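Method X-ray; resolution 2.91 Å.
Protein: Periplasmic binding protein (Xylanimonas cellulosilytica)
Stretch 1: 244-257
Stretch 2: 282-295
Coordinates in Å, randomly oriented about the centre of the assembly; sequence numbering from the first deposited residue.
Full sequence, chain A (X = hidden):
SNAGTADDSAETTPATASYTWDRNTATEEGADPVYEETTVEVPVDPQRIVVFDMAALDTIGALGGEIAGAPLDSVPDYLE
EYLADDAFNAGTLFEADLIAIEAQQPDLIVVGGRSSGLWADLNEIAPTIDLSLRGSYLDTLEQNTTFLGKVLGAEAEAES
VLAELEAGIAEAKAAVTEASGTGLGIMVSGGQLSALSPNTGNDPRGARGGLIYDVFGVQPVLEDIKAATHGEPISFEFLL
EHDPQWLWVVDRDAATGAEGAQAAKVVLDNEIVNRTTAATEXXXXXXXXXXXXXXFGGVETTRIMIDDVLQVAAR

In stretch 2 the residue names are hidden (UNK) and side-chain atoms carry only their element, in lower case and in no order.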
# COMPACT_ATOMS: atom_id res chain seq x y z
N PRO A 244 -19.73 4.49 -15.10
CA PRO A 244 -18.79 5.53 -14.69
C PRO A 244 -18.03 6.05 -15.90
O PRO A 244 -17.79 5.28 -16.84
CB PRO A 244 -17.84 4.80 -13.74
CG PRO A 244 -17.90 3.38 -14.16
CD PRO A 244 -19.28 3.15 -14.70
N GLN A 245 -17.69 7.34 -15.87
CA GLN A 245 -16.93 7.97 -16.94
C GLN A 245 -15.50 7.42 -17.02
O GLN A 245 -14.97 7.23 -18.11
CB GLN A 245 -16.89 9.48 -16.73
CG GLN A 245 -16.23 10.22 -17.88
CD GLN A 245 -17.12 10.25 -19.10
OE1 GLN A 245 -18.34 10.24 -18.98
NE2 GLN A 245 -16.51 10.28 -20.29
N TRP A 246 -14.89 7.17 -15.87
CA TRP A 246 -13.55 6.62 -15.81
C TRP A 246 -13.59 5.35 -14.98
O TRP A 246 -14.25 5.32 -13.92
CB TRP A 246 -12.62 7.61 -15.15
CG TRP A 246 -12.52 8.89 -15.85
CD1 TRP A 246 -13.23 10.03 -15.59
CD2 TRP A 246 -11.67 9.19 -16.94
NE1 TRP A 246 -12.86 11.02 -16.46
CE2 TRP A 246 -11.90 10.53 -17.30
CE3 TRP A 246 -10.72 8.46 -17.66
CZ2 TRP A 246 -11.22 11.15 -18.35
CZ3 TRP A 246 -10.05 9.08 -18.70
CH2 TRP A 246 -10.30 10.41 -19.04
N LEU A 247 -12.91 4.31 -15.45
CA LEU A 247 -12.82 3.04 -14.72
C LEU A 247 -11.37 2.80 -14.36
O LEU A 247 -10.52 2.72 -15.26
CB LEU A 247 -13.36 1.89 -15.57
CG LEU A 247 -13.45 0.48 -14.98
CD1 LEU A 247 -14.57 0.38 -13.97
CD2 LEU A 247 -13.65 -0.54 -16.09
N TRP A 248 -11.09 2.69 -13.06
CA TRP A 248 -9.73 2.49 -12.55
C TRP A 248 -9.54 1.07 -12.06
O TRP A 248 -10.17 0.68 -11.08
CB TRP A 248 -9.46 3.43 -11.38
CG TRP A 248 -9.56 4.90 -11.70
CD1 TRP A 248 -10.68 5.67 -11.66
CD2 TRP A 248 -8.49 5.77 -12.07
NE1 TRP A 248 -10.38 6.97 -11.99
CE2 TRP A 248 -9.04 7.05 -12.24
CE3 TRP A 248 -7.12 5.59 -12.27
CZ2 TRP A 248 -8.27 8.15 -12.60
CZ3 TRP A 248 -6.36 6.68 -12.62
CH2 TRP A 248 -6.94 7.94 -12.79
N VAL A 249 -8.65 0.32 -12.70
CA VAL A 249 -8.56 -1.12 -12.48
C VAL A 249 -7.28 -1.57 -11.79
O VAL A 249 -6.18 -1.23 -12.23
CB VAL A 249 -8.64 -1.85 -13.82
CG1 VAL A 249 -8.70 -3.35 -13.60
CG2 VAL A 249 -9.85 -1.37 -14.60
N VAL A 250 -7.45 -2.35 -10.73
CA VAL A 250 -6.34 -3.01 -10.03
C VAL A 250 -6.44 -4.53 -10.25
O VAL A 250 -7.39 -5.16 -9.79
CB VAL A 250 -6.42 -2.75 -8.51
CG1 VAL A 250 -5.36 -3.50 -7.78
CG2 VAL A 250 -6.29 -1.29 -8.23
N ASP A 251 -5.48 -5.11 -10.95
CA ASP A 251 -5.51 -6.55 -11.22
C ASP A 251 -4.91 -7.30 -10.02
O ASP A 251 -3.70 -7.48 -9.93
CB ASP A 251 -4.70 -6.84 -12.48
CG ASP A 251 -4.79 -8.28 -12.93
OD1 ASP A 251 -5.33 -9.13 -12.18
OD2 ASP A 251 -4.31 -8.55 -14.05
N ARG A 252 -5.74 -7.74 -9.09
CA ARG A 252 -5.22 -8.31 -7.85
C ARG A 252 -4.51 -9.64 -8.08
O ARG A 252 -3.55 -9.95 -7.39
CB ARG A 252 -6.34 -8.49 -6.83
CG ARG A 252 -5.91 -9.06 -5.50
CD ARG A 252 -7.12 -9.47 -4.69
NE ARG A 252 -6.91 -10.77 -4.08
CZ ARG A 252 -7.87 -11.53 -3.57
NH1 ARG A 252 -9.13 -11.12 -3.60
NH2 ARG A 252 -7.57 -12.70 -3.02
N ASP A 253 -4.98 -10.41 -9.06
CA ASP A 253 -4.36 -11.69 -9.37
C ASP A 253 -2.96 -11.52 -9.94
O ASP A 253 -2.11 -12.41 -9.81
CB ASP A 253 -5.23 -12.52 -10.32
CG ASP A 253 -6.35 -13.24 -9.59
OD1 ASP A 253 -6.31 -13.33 -8.35
OD2 ASP A 253 -7.27 -13.73 -10.27
N ALA A 254 -2.72 -10.39 -10.58
CA ALA A 254 -1.40 -10.10 -11.13
C ALA A 254 -0.39 -9.95 -10.01
O ALA A 254 0.76 -10.37 -10.14
CB ALA A 254 -1.45 -8.85 -11.95
N ALA A 255 -0.84 -9.39 -8.89
CA ALA A 255 0.03 -8.97 -7.80
C ALA A 255 0.36 -10.10 -6.85
O ALA A 255 1.40 -10.08 -6.19
CB ALA A 255 -0.60 -7.84 -7.04
N THR A 256 -0.52 -11.08 -6.77
CA THR A 256 -0.41 -12.12 -5.77
C THR A 256 0.15 -13.42 -6.33
O THR A 256 0.42 -14.37 -5.58
CB THR A 256 -1.77 -12.42 -5.18
OG1 THR A 256 -2.68 -12.74 -6.25
CG2 THR A 256 -2.27 -11.22 -4.40
N GLY A 257 0.32 -13.48 -7.64
CA GLY A 257 0.89 -14.67 -8.25
C GLY A 257 -0.09 -15.81 -8.36
O GLY A 257 0.29 -16.99 -8.36
N UNK A 282 -12.11 5.09 -24.12
CA UNK A 282 -10.70 4.83 -23.78
C UNK A 282 -10.36 5.49 -22.43
O UNK A 282 -9.37 6.20 -22.28
c UNK A 282 -8.39 4.74 -24.84
c UNK A 282 -9.79 5.32 -24.92
o UNK A 282 -8.14 3.81 -24.04
o UNK A 282 -7.53 5.23 -25.61
N UNK A 283 -11.22 5.21 -21.46
CA UNK A 283 -11.15 5.81 -20.14
C UNK A 283 -10.98 4.71 -19.10
O UNK A 283 -11.36 4.89 -17.94
c UNK A 283 -11.69 8.51 -21.45
n UNK A 283 -13.59 8.77 -20.39
n UNK A 283 -12.26 9.72 -21.77
c UNK A 283 -12.53 7.90 -20.57
c UNK A 283 -13.41 9.85 -21.12
c UNK A 283 -12.44 6.58 -19.87
N UNK A 284 -10.44 3.57 -19.52
CA UNK A 284 -10.06 2.51 -18.57
C UNK A 284 -8.58 2.63 -18.25
O UNK A 284 -7.73 2.47 -19.12
c UNK A 284 -10.39 1.09 -19.12
c UNK A 284 -11.88 0.93 -19.31
c UNK A 284 -9.88 0.02 -18.19
N UNK A 285 -8.27 2.91 -16.99
CA UNK A 285 -6.88 3.08 -16.58
C UNK A 285 -6.47 1.95 -15.66
O UNK A 285 -7.17 1.65 -14.69
c UNK A 285 -7.97 6.46 -15.60
c UNK A 285 -6.25 6.32 -17.35
c UNK A 285 -7.31 5.58 -16.59
c UNK A 285 -6.71 4.40 -15.83
N UNK A 286 -5.33 1.32 -15.95
CA UNK A 286 -4.84 0.23 -15.10
C UNK A 286 -3.78 0.70 -14.09
O UNK A 286 -2.81 1.37 -14.44
c UNK A 286 -7.50 -2.81 -18.11
c UNK A 286 -6.10 -2.69 -16.20
c UNK A 286 -6.87 -1.71 -18.66
c UNK A 286 -5.85 -1.10 -17.96
c UNK A 286 -4.33 -0.92 -15.95
c UNK A 286 -7.12 -3.31 -16.89
o UNK A 286 -8.53 -3.41 -18.79
c UNK A 286 -5.44 -1.59 -16.72
N UNK A 287 -3.99 0.36 -12.83
CA UNK A 287 -3.08 0.79 -11.78
C UNK A 287 -2.06 -0.32 -11.50
O UNK A 287 -2.34 -1.49 -11.75
c UNK A 287 -4.95 2.22 -10.64
c UNK A 287 -5.61 2.36 -9.31
c UNK A 287 -3.85 1.16 -10.52
c UNK A 287 -4.37 3.54 -11.05
N UNK A 288 -0.88 0.03 -10.98
CA UNK A 288 0.19 -0.93 -10.75
C UNK A 288 -0.17 -1.82 -9.56
O UNK A 288 -0.13 -1.37 -8.40
c UNK A 288 1.50 -0.19 -10.47
n UNK A 288 3.86 -0.65 -10.72
c UNK A 288 2.70 -1.11 -10.30
o UNK A 288 2.59 -2.22 -9.77
N UNK A 289 -0.50 -3.10 -9.84
CA UNK A 289 -0.99 -4.09 -8.87
C UNK A 289 -0.07 -4.18 -7.66
O UNK A 289 -0.55 -3.99 -6.55
c UNK A 289 -1.16 -4.95 -11.06
c UNK A 289 -0.95 -5.39 -9.66
c UNK A 289 -0.36 -3.70 -11.17
N UNK A 290 1.22 -4.46 -7.88
CA UNK A 290 2.18 -4.49 -6.77
C UNK A 290 2.17 -3.21 -5.94
O UNK A 290 2.11 -3.26 -4.72
c UNK A 290 4.51 -4.91 -6.07
c UNK A 290 3.62 -4.74 -7.25
o UNK A 290 3.67 -5.93 -8.03
N UNK A 291 2.23 -2.05 -6.60
CA UNK A 291 2.19 -0.81 -5.83
C UNK A 291 0.85 -0.61 -5.10
O UNK A 291 0.82 -0.45 -3.89
c UNK A 291 2.52 0.39 -6.69
N UNK A 292 -0.26 -0.65 -5.83
CA UNK A 292 -1.54 -0.38 -5.20
C UNK A 292 -2.06 -1.48 -4.28
O UNK A 292 -2.88 -1.20 -3.41
n UNK A 292 -1.53 2.70 -8.46
c UNK A 292 -2.46 3.38 -7.72
c UNK A 292 -3.85 5.12 -6.94
c UNK A 292 -4.41 4.24 -5.99
c UNK A 292 -3.99 2.93 -5.90
c UNK A 292 -2.88 4.71 -7.81
c UNK A 292 -2.59 -0.05 -6.25
c UNK A 292 -1.46 1.40 -8.01
c UNK A 292 -2.34 1.22 -6.99
c UNK A 292 -3.00 2.48 -6.79
N UNK A 293 -1.62 -2.72 -4.44
CA UNK A 293 -2.20 -3.77 -3.61
C UNK A 293 -1.23 -4.45 -2.64
O UNK A 293 -1.61 -4.77 -1.52
c UNK A 293 -4.50 -8.09 -2.29
c UNK A 293 -2.89 -4.81 -4.48
o UNK A 293 -5.04 -9.14 -1.59
c UNK A 293 -2.73 -7.13 -3.51
c UNK A 293 -3.24 -8.18 -2.80
c UNK A 293 -3.46 -5.97 -3.71
c UNK A 293 -5.24 -6.96 -2.48
c UNK A 293 -4.72 -5.91 -3.18
N UNK A 294 0.01 -4.69 -3.06
CA UNK A 294 0.96 -5.39 -2.17
C UNK A 294 1.67 -4.45 -1.21
O UNK A 294 1.62 -4.62 -0.01
c UNK A 294 1.35 -7.36 -3.69
c UNK A 294 3.10 -6.69 -2.03
c UNK A 294 2.01 -6.20 -2.96
c UNK A 294 0.77 -8.39 -2.77
N UNK A 295 2.32 -3.44 -1.77
CA UNK A 295 3.09 -2.47 -0.99
C UNK A 295 2.21 -1.44 -0.28
O UNK A 295 2.22 -1.35 0.96
c UNK A 295 4.08 -1.72 -1.88
c UNK A 295 4.96 -2.71 -2.62
c UNK A 295 4.90 -0.78 -1.05
O HOH W 1 -3.86 -3.59 -12.61

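Position 282 carries two carbons, the second bearing two oxygens. It points away from stretch 1 and makes no contact with it. This is a carboxylate on a short stem, so the residue is Asp 282.

Position 283 has one carbon, then a five-membered ring of three carbons and two nitrogens. The ring stacks face to face on the six-membered ring of Trp 246, with centroids 3.6 Å apart and planes at 17°. Only an imidazole fits: His 283. At the ring edge, His 283 ND1 donates to Gln 245 O at 3.1 Å. The backbone joins in as well, with Leu 247 N donating to His 283 O at 3.0 Å.

Position 284 has three carbons, forked at the first. They share a sheet face with Leu 247 and Val 249 and touch both side chains. This is Val 284. Its CG1 lies 3.8 Å from Val 249 CG2.

Position 285 has four carbons, forked at the second. One end carbon sits over the face of the Trp 248 six-membered ring. That is Leu 285. Its CD1 is 3.2 Å from the ring centroid, almost on the ring normal, a CH-pi contact. Both its backbone N and its backbone O bond to the neighbouring strand: Leu 285 N donates to Leu 247 O at 2.8 Å, and Val 249 N donates to Leu 285 O at 2.8 Å.

Position 286 has one carbon and a six-carbon ring bearing an oxygen. The ring touches Val 249. The phenol identifies Tyr 286. Its CD1 approaches Val 249 CB at 3.6 Å.

Position 287 again has four carbons forked at the second. One end carbon meets the edge of the Trp 248 ring. This is Leu 287. Its CD2 is 3.6 Å from Trp 248 CE3. Leu 287 N donates to Val 249 O at 2.8 Å.

Position 288 has two carbons, the second carrying one oxygen and one nitrogen. It does not touch stretch 1. The amide marks Asn 288. It caps the helix that follows, its OD1 accepting from the backbone N of position 291 at 3.2 Å.

Position 289 has three carbons closing a ring onto the backbone N. Its CB packs 3.6 Å from Ala 255 CB. This is Pro 289.

Position 290 has one carbon carrying an oxygen and a carbon. Its backbone N lies 3.9 Å from Ala 255 CB. This is Thr 290.

Position 291 has a single carbon, out of reach of stretch 1: Ala 291.

Position 292 has one carbon, then fused five- and six-membered rings holding eight carbons and one nitrogen. Its CB lies 4.4 Å from Val 250 CG2. This is Trp 292.

Position 293 has one carbon, then a ring of six carbons bearing one oxygen. Arg 252 CG lies over the ring face, 3.8 Å from its centroid. This is Tyr 293.

Position 294 has four carbons forked at the first, one arm two carbons long. The side chain touches Ala 255. This is Ile 294. Its CG1 is 3.9 Å from Ala 255 CB.

Position 295 has three carbons forked at the first, out of reach: Val 295.

The contact has two parts. Parallel strands are joined by backbone hydrogen bonds, with aromatic and aliphatic packing beside them. Beyond the strands, Ala 255 fits as a knob among Pro 289, Thr 290, Tyr 293 and Ile 294, packing the two helices against each other.

Stretch 2 (282-295) DHVLYLNPTAWYIV
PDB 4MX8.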